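Local coordinates for ADP-dependent L-serine kinase SerK (Thermococcus kodakarensis KOD1, PDB 5X0J), which phosphorylates free L-serine with ADP as phosphate donor, giving O-phospho-L-serine and AMP in the first step of cysteine biosynthesis from serine, at residues L23-L37 against M64-Q78. The protein carries 1 engineered substitution. Residues are numbered along the deposited sequence; the frame is centred on the assembly and turned at random.
Engineered in segment 23-37: Gln30 (natural residue Glu). With MG (magnesium ion), chain D; AMP (adenosine monophosphate), chain B; SEP (phosphoserine), chain C.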
# COMPACT_ATOMS: atom_id res chain seq x y z
N LEU A 23 19.95 2.02 -0.02
CA LEU A 23 18.74 1.87 -0.83
C LEU A 23 18.90 0.76 -1.89
O LEU A 23 17.95 0.05 -2.18
CB LEU A 23 18.34 3.19 -1.50
CG LEU A 23 17.99 4.35 -0.54
CD1 LEU A 23 17.95 5.68 -1.26
CD2 LEU A 23 16.67 4.13 0.19
N ASP A 24 20.11 0.59 -2.42
CA ASP A 24 20.34 -0.46 -3.42
C ASP A 24 20.41 -1.89 -2.85
O ASP A 24 20.56 -2.84 -3.62
CB ASP A 24 21.58 -0.14 -4.29
CG ASP A 24 22.92 -0.31 -3.56
OD1 ASP A 24 22.95 -0.71 -2.38
OD2 ASP A 24 23.97 -0.07 -4.19
N LYS A 25 20.33 -2.04 -1.52
CA LYS A 25 20.18 -3.36 -0.89
C LYS A 25 18.72 -3.69 -0.57
O LYS A 25 18.45 -4.70 0.07
CB LYS A 25 21.03 -3.44 0.39
CG LYS A 25 22.52 -3.18 0.19
CD LYS A 25 23.16 -4.19 -0.74
CE LYS A 25 24.65 -3.93 -0.92
NZ LYS A 25 25.42 -4.05 0.35
N MET A 26 17.79 -2.84 -1.01
CA MET A 26 16.37 -3.00 -0.67
C MET A 26 15.58 -3.45 -1.89
O MET A 26 15.73 -2.89 -2.98
CB MET A 26 15.81 -1.68 -0.17
CG MET A 26 16.57 -1.10 1.01
SD MET A 26 15.77 0.41 1.57
CE MET A 26 16.86 0.87 2.91
N LYS A 27 14.70 -4.42 -1.68
CA LYS A 27 13.98 -5.07 -2.75
C LYS A 27 12.48 -4.80 -2.61
O LYS A 27 11.87 -5.24 -1.63
CB LYS A 27 14.27 -6.56 -2.69
CG LYS A 27 13.83 -7.33 -3.92
CD LYS A 27 14.42 -8.73 -3.90
CE LYS A 27 14.14 -9.47 -5.19
NZ LYS A 27 14.85 -10.78 -5.21
N PRO A 28 11.87 -4.08 -3.57
CA PRO A 28 10.42 -3.83 -3.48
C PRO A 28 9.62 -5.11 -3.74
O PRO A 28 10.08 -6.00 -4.44
CB PRO A 28 10.18 -2.81 -4.59
CG PRO A 28 11.19 -3.18 -5.62
CD PRO A 28 12.41 -3.59 -4.86
N HIS A 29 8.47 -5.22 -3.09
CA HIS A 29 7.49 -6.24 -3.41
C HIS A 29 6.16 -5.76 -3.97
O HIS A 29 5.28 -6.58 -4.24
CB HIS A 29 7.26 -7.16 -2.20
CG HIS A 29 6.48 -6.55 -1.07
ND1 HIS A 29 7.09 -5.93 0.00
CD2 HIS A 29 5.15 -6.50 -0.83
CE1 HIS A 29 6.16 -5.53 0.86
NE2 HIS A 29 4.98 -5.86 0.38
N GLN A 30 6.01 -4.46 -4.19
CA GLN A 30 4.76 -3.94 -4.77
C GLN A 30 4.97 -2.60 -5.47
O GLN A 30 6.00 -1.95 -5.32
CB GLN A 30 3.60 -3.93 -3.74
CG GLN A 30 3.86 -3.24 -2.42
CD GLN A 30 2.85 -3.59 -1.33
OE1 GLN A 30 2.27 -4.69 -1.30
NE2 GLN A 30 2.67 -2.66 -0.40
N GLN A 31 3.99 -2.24 -6.29
CA GLN A 31 3.97 -1.01 -7.07
C GLN A 31 3.64 0.23 -6.23
O GLN A 31 3.29 0.14 -5.05
CB GLN A 31 2.96 -1.14 -8.20
CG GLN A 31 3.31 -2.20 -9.25
CD GLN A 31 2.20 -2.47 -10.22
OE1 GLN A 31 1.03 -2.50 -9.86
NE2 GLN A 31 2.55 -2.67 -11.48
N LEU A 32 3.78 1.40 -6.86
CA LEU A 32 3.60 2.71 -6.23
C LEU A 32 2.29 3.38 -6.63
O LEU A 32 1.74 3.07 -7.68
CB LEU A 32 4.76 3.64 -6.62
CG LEU A 32 6.17 3.10 -6.40
CD1 LEU A 32 7.20 4.18 -6.72
CD2 LEU A 32 6.35 2.61 -4.97
N VAL A 33 1.80 4.25 -5.76
CA VAL A 33 0.72 5.21 -5.99
C VAL A 33 1.38 6.57 -6.16
O VAL A 33 2.14 7.03 -5.28
CB VAL A 33 -0.24 5.25 -4.77
CG1 VAL A 33 -1.40 6.21 -5.01
CG2 VAL A 33 -0.73 3.83 -4.44
N GLN A 34 1.10 7.24 -7.28
CA GLN A 34 1.78 8.49 -7.61
C GLN A 34 1.62 9.56 -6.54
O GLN A 34 2.59 10.21 -6.17
CB GLN A 34 1.34 9.04 -8.96
CG GLN A 34 2.01 10.36 -9.30
CD GLN A 34 1.93 10.71 -10.77
OE1 GLN A 34 2.09 9.84 -11.61
NE2 GLN A 34 1.73 11.98 -11.07
N LYS A 35 0.40 9.76 -6.05
CA LYS A 35 0.18 10.79 -5.02
C LYS A 35 0.90 10.51 -3.71
O LYS A 35 1.25 11.45 -2.99
CB LYS A 35 -1.31 10.96 -4.73
CG LYS A 35 -2.11 11.54 -5.87
CD LYS A 35 -1.90 13.01 -6.11
CE LYS A 35 -3.09 13.58 -6.87
NZ LYS A 35 -2.83 14.96 -7.34
N GLU A 36 1.11 9.24 -3.38
CA GLU A 36 1.87 8.85 -2.18
C GLU A 36 3.36 9.19 -2.37
O GLU A 36 3.99 9.75 -1.47
CB GLU A 36 1.67 7.36 -1.92
CG GLU A 36 2.29 6.78 -0.65
CD GLU A 36 1.49 7.00 0.62
OE1 GLU A 36 1.36 6.03 1.40
OE2 GLU A 36 0.98 8.12 0.80
N LEU A 37 3.90 8.87 -3.54
CA LEU A 37 5.28 9.20 -3.88
C LEU A 37 5.51 10.72 -3.84
O LEU A 37 6.46 11.20 -3.21
CB LEU A 37 5.62 8.65 -5.27
CG LEU A 37 7.06 8.87 -5.74
CD1 LEU A 37 8.05 8.29 -4.75
CD2 LEU A 37 7.23 8.27 -7.13
N MET A 64 20.21 -9.00 0.42
CA MET A 64 19.20 -7.97 0.12
C MET A 64 18.17 -8.00 1.23
O MET A 64 17.97 -9.03 1.88
CB MET A 64 18.47 -8.26 -1.19
CG MET A 64 19.31 -8.20 -2.46
SD MET A 64 19.89 -6.54 -2.87
CE MET A 64 18.38 -5.71 -3.35
N TYR A 65 17.48 -6.87 1.40
CA TYR A 65 16.40 -6.72 2.36
C TYR A 65 15.10 -6.48 1.62
O TYR A 65 15.02 -5.59 0.78
CB TYR A 65 16.70 -5.55 3.28
CG TYR A 65 17.82 -5.86 4.25
CD1 TYR A 65 17.56 -6.57 5.42
CD2 TYR A 65 19.13 -5.49 3.97
CE1 TYR A 65 18.58 -6.89 6.30
CE2 TYR A 65 20.16 -5.81 4.85
CZ TYR A 65 19.87 -6.52 6.01
OH TYR A 65 20.87 -6.83 6.91
N LEU A 66 14.09 -7.29 1.93
CA LEU A 66 12.71 -7.04 1.52
C LEU A 66 12.27 -5.72 2.12
O LEU A 66 12.43 -5.53 3.33
CB LEU A 66 11.81 -8.15 2.07
CG LEU A 66 10.30 -7.98 1.86
CD1 LEU A 66 9.94 -7.93 0.38
CD2 LEU A 66 9.55 -9.08 2.61
N ILE A 67 11.71 -4.83 1.31
CA ILE A 67 10.98 -3.67 1.83
C ILE A 67 9.65 -4.18 2.38
O ILE A 67 8.78 -4.59 1.63
CB ILE A 67 10.74 -2.60 0.75
CG1 ILE A 67 12.08 -2.06 0.24
CG2 ILE A 67 9.90 -1.46 1.31
CD1 ILE A 67 11.96 -1.12 -0.96
N VAL A 68 9.52 -4.18 3.71
CA VAL A 68 8.28 -4.58 4.37
C VAL A 68 7.29 -3.41 4.29
O VAL A 68 6.13 -3.60 3.89
CB VAL A 68 8.57 -5.02 5.82
CG1 VAL A 68 7.29 -5.28 6.59
CG2 VAL A 68 9.45 -6.27 5.79
N ASP A 69 7.75 -2.22 4.67
CA ASP A 69 6.99 -0.99 4.56
C ASP A 69 7.97 0.10 4.20
O ASP A 69 9.02 0.23 4.83
CB ASP A 69 6.28 -0.68 5.88
CG ASP A 69 5.48 0.60 5.84
OD1 ASP A 69 4.96 0.97 4.76
OD2 ASP A 69 5.36 1.24 6.90
N GLY A 70 7.63 0.87 3.16
CA GLY A 70 8.51 1.95 2.70
C GLY A 70 8.79 2.04 1.22
O GLY A 70 9.82 2.57 0.81
N HIS A 71 7.88 1.55 0.38
CA HIS A 71 8.11 1.60 -1.07
C HIS A 71 8.26 3.00 -1.62
O HIS A 71 9.10 3.24 -2.50
CB HIS A 71 7.00 0.87 -1.80
CG HIS A 71 7.08 -0.60 -1.60
ND1 HIS A 71 6.64 -1.22 -0.46
CD2 HIS A 71 7.65 -1.57 -2.35
CE1 HIS A 71 6.87 -2.51 -0.53
NE2 HIS A 71 7.51 -2.75 -1.66
N HIS A 72 7.48 3.93 -1.09
CA HIS A 72 7.46 5.30 -1.60
C HIS A 72 8.64 6.10 -1.06
O HIS A 72 9.28 6.85 -1.81
CB HIS A 72 6.11 5.94 -1.31
CG HIS A 72 4.98 5.21 -1.97
ND1 HIS A 72 4.43 4.06 -1.45
CD2 HIS A 72 4.35 5.43 -3.14
CE1 HIS A 72 3.48 3.63 -2.25
NE2 HIS A 72 3.42 4.44 -3.28
N ARG A 73 8.95 5.90 0.22
CA ARG A 73 10.18 6.47 0.76
C ARG A 73 11.39 6.00 -0.05
O ARG A 73 12.27 6.80 -0.43
CB ARG A 73 10.36 6.13 2.23
CG ARG A 73 9.58 7.02 3.18
CD ARG A 73 9.44 6.43 4.56
NE ARG A 73 8.48 5.32 4.58
CZ ARG A 73 8.29 4.48 5.59
NH1 ARG A 73 9.01 4.59 6.71
NH2 ARG A 73 7.37 3.53 5.50
N TRP A 74 11.45 4.69 -0.32
CA TRP A 74 12.59 4.12 -1.07
C TRP A 74 12.68 4.70 -2.48
O TRP A 74 13.73 5.19 -2.89
CB TRP A 74 12.46 2.59 -1.09
CG TRP A 74 13.37 1.87 -2.04
CD1 TRP A 74 14.70 1.56 -1.84
CD2 TRP A 74 13.02 1.32 -3.31
NE1 TRP A 74 15.18 0.86 -2.91
CE2 TRP A 74 14.18 0.69 -3.83
CE3 TRP A 74 11.83 1.28 -4.06
CZ2 TRP A 74 14.19 0.06 -5.09
CZ3 TRP A 74 11.83 0.65 -5.30
CH2 TRP A 74 13.01 0.05 -5.80
N ALA A 75 11.57 4.69 -3.20
CA ALA A 75 11.55 5.23 -4.56
C ALA A 75 11.82 6.74 -4.58
O ALA A 75 12.54 7.24 -5.44
CB ALA A 75 10.22 4.94 -5.24
N GLY A 76 11.22 7.46 -3.64
CA GLY A 76 11.42 8.91 -3.56
C GLY A 76 12.84 9.31 -3.21
O GLY A 76 13.41 10.20 -3.85
N LEU A 77 13.42 8.65 -2.22
CA LEU A 77 14.83 8.88 -1.89
C LEU A 77 15.76 8.54 -3.06
O LEU A 77 16.70 9.30 -3.32
CB LEU A 77 15.24 8.09 -0.65
CG LEU A 77 14.66 8.60 0.68
CD1 LEU A 77 15.08 7.64 1.77
CD2 LEU A 77 15.11 10.01 1.00
N GLN A 78 15.50 7.44 -3.76
CA GLN A 78 16.33 7.11 -4.95
C GLN A 78 16.22 8.19 -6.02
O GLN A 78 17.23 8.61 -6.60
CB GLN A 78 15.98 5.72 -5.51
CG GLN A 78 16.53 4.58 -4.68
CD GLN A 78 16.51 3.24 -5.39
OE1 GLN A 78 15.53 2.88 -6.05
NE2 GLN A 78 17.59 2.48 -5.24
MG MG D . 3.85 2.57 4.02
P AMP B . 5.82 4.31 2.12
O1P AMP B . 7.20 4.95 2.15
O2P AMP B . 5.59 3.48 0.88
O3P AMP B . 5.50 3.62 3.41
O5' AMP B . 4.77 5.52 1.97
C5' AMP B . 5.09 6.87 2.29
C4' AMP B . 5.41 7.00 3.77
O4' AMP B . 6.17 8.17 3.98
C3' AMP B . 4.20 7.19 4.72
O3' AMP B . 4.30 6.24 5.78
C2' AMP B . 4.31 8.60 5.31
O2' AMP B . 3.84 8.70 6.65
C1' AMP B . 5.80 8.75 5.20
N9 AMP B . 6.35 10.12 5.26
C8 AMP B . 5.77 11.28 4.90
N7 AMP B . 6.61 12.32 5.07
C5 AMP B . 7.76 11.81 5.54
C6 AMP B . 9.07 12.35 5.95
N6 AMP B . 9.30 13.68 5.87
N1 AMP B . 9.99 11.47 6.39
C2 AMP B . 9.77 10.14 6.47
N3 AMP B . 8.60 9.58 6.13
C4 AMP B . 7.59 10.36 5.67
N SEP C . 3.93 -2.60 2.60
CA SEP C . 3.28 -1.44 3.28
CB SEP C . 2.26 -0.81 2.34
OG SEP C . 2.92 -0.41 1.14
C SEP C . 2.67 -1.88 4.59
O SEP C . 1.81 -1.16 5.15
OXT SEP C . 3.02 -2.94 5.14
P SEP C . 3.95 0.84 1.14
O1P SEP C . 3.47 1.76 2.26
O2P SEP C . 3.76 1.40 -0.23
O3P SEP C . 5.31 0.23 1.36
O HOH W 1 4.03 3.44 5.97
O HOH W 2 2.74 4.34 3.60
O HOH W 3 2.04 1.71 4.80
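His72 fills a slot in segment 23-37: Glu36 CG sits over the centre of one ring face, 3.4 Å from its centroid, and Leu32 CD2 over the opposite face. Val33 N, in the ring plane, donates to His72 NE2 (3.0 Å, 166°). His71 lies between Gln30 CG on one face and Ile67 CG2 on the other. His29 N donates to its NE2, and the CE1 edge of His71 meets the face of His29 in a T-shaped pair, planes at 83°. Gln30, engineered from glutamate, accepts from Thr223 N through OE1, and its NE2 bonds phosphoserine OG weakly. Along the helix, Leu32 CD1 presses tightly on Ala75 CB (3.4 Å), while Leu37 CD1 enters the notch at Gly76, where a side chain would collide with His72 O.

Trp74, its CG swung anti to the backbone N (chi1 168°), reaches across to Leu23 and Pro28. NE1 donates to Leu23 O at 3.0 Å, opposite Met26 N across the carbonyl plane; Pro28 CG packs against CH2, and Met26 SD makes an oblique Met-aromatic contact. With an alanine in its place, the hollow beside Pro28 is likely to stay unfilled and Leu23 O to lose the indole N-H. Beyond, strands 26-27 and 65-67 pair in parallel at the edge of the mixed sheet, with Lys27 N and O bonded to Tyr65 O and Ile67 N.

Because both NE2 atoms accept backbone N-H groups, each ND1 can donate to phosphate: His71 to phosphoserine O3P (2.7 Å), His72 to AMP O2P. Asp69 and both phosphates bind magnesium, an arrangement consistent with holding the phosphates together for phosphoryl transfer.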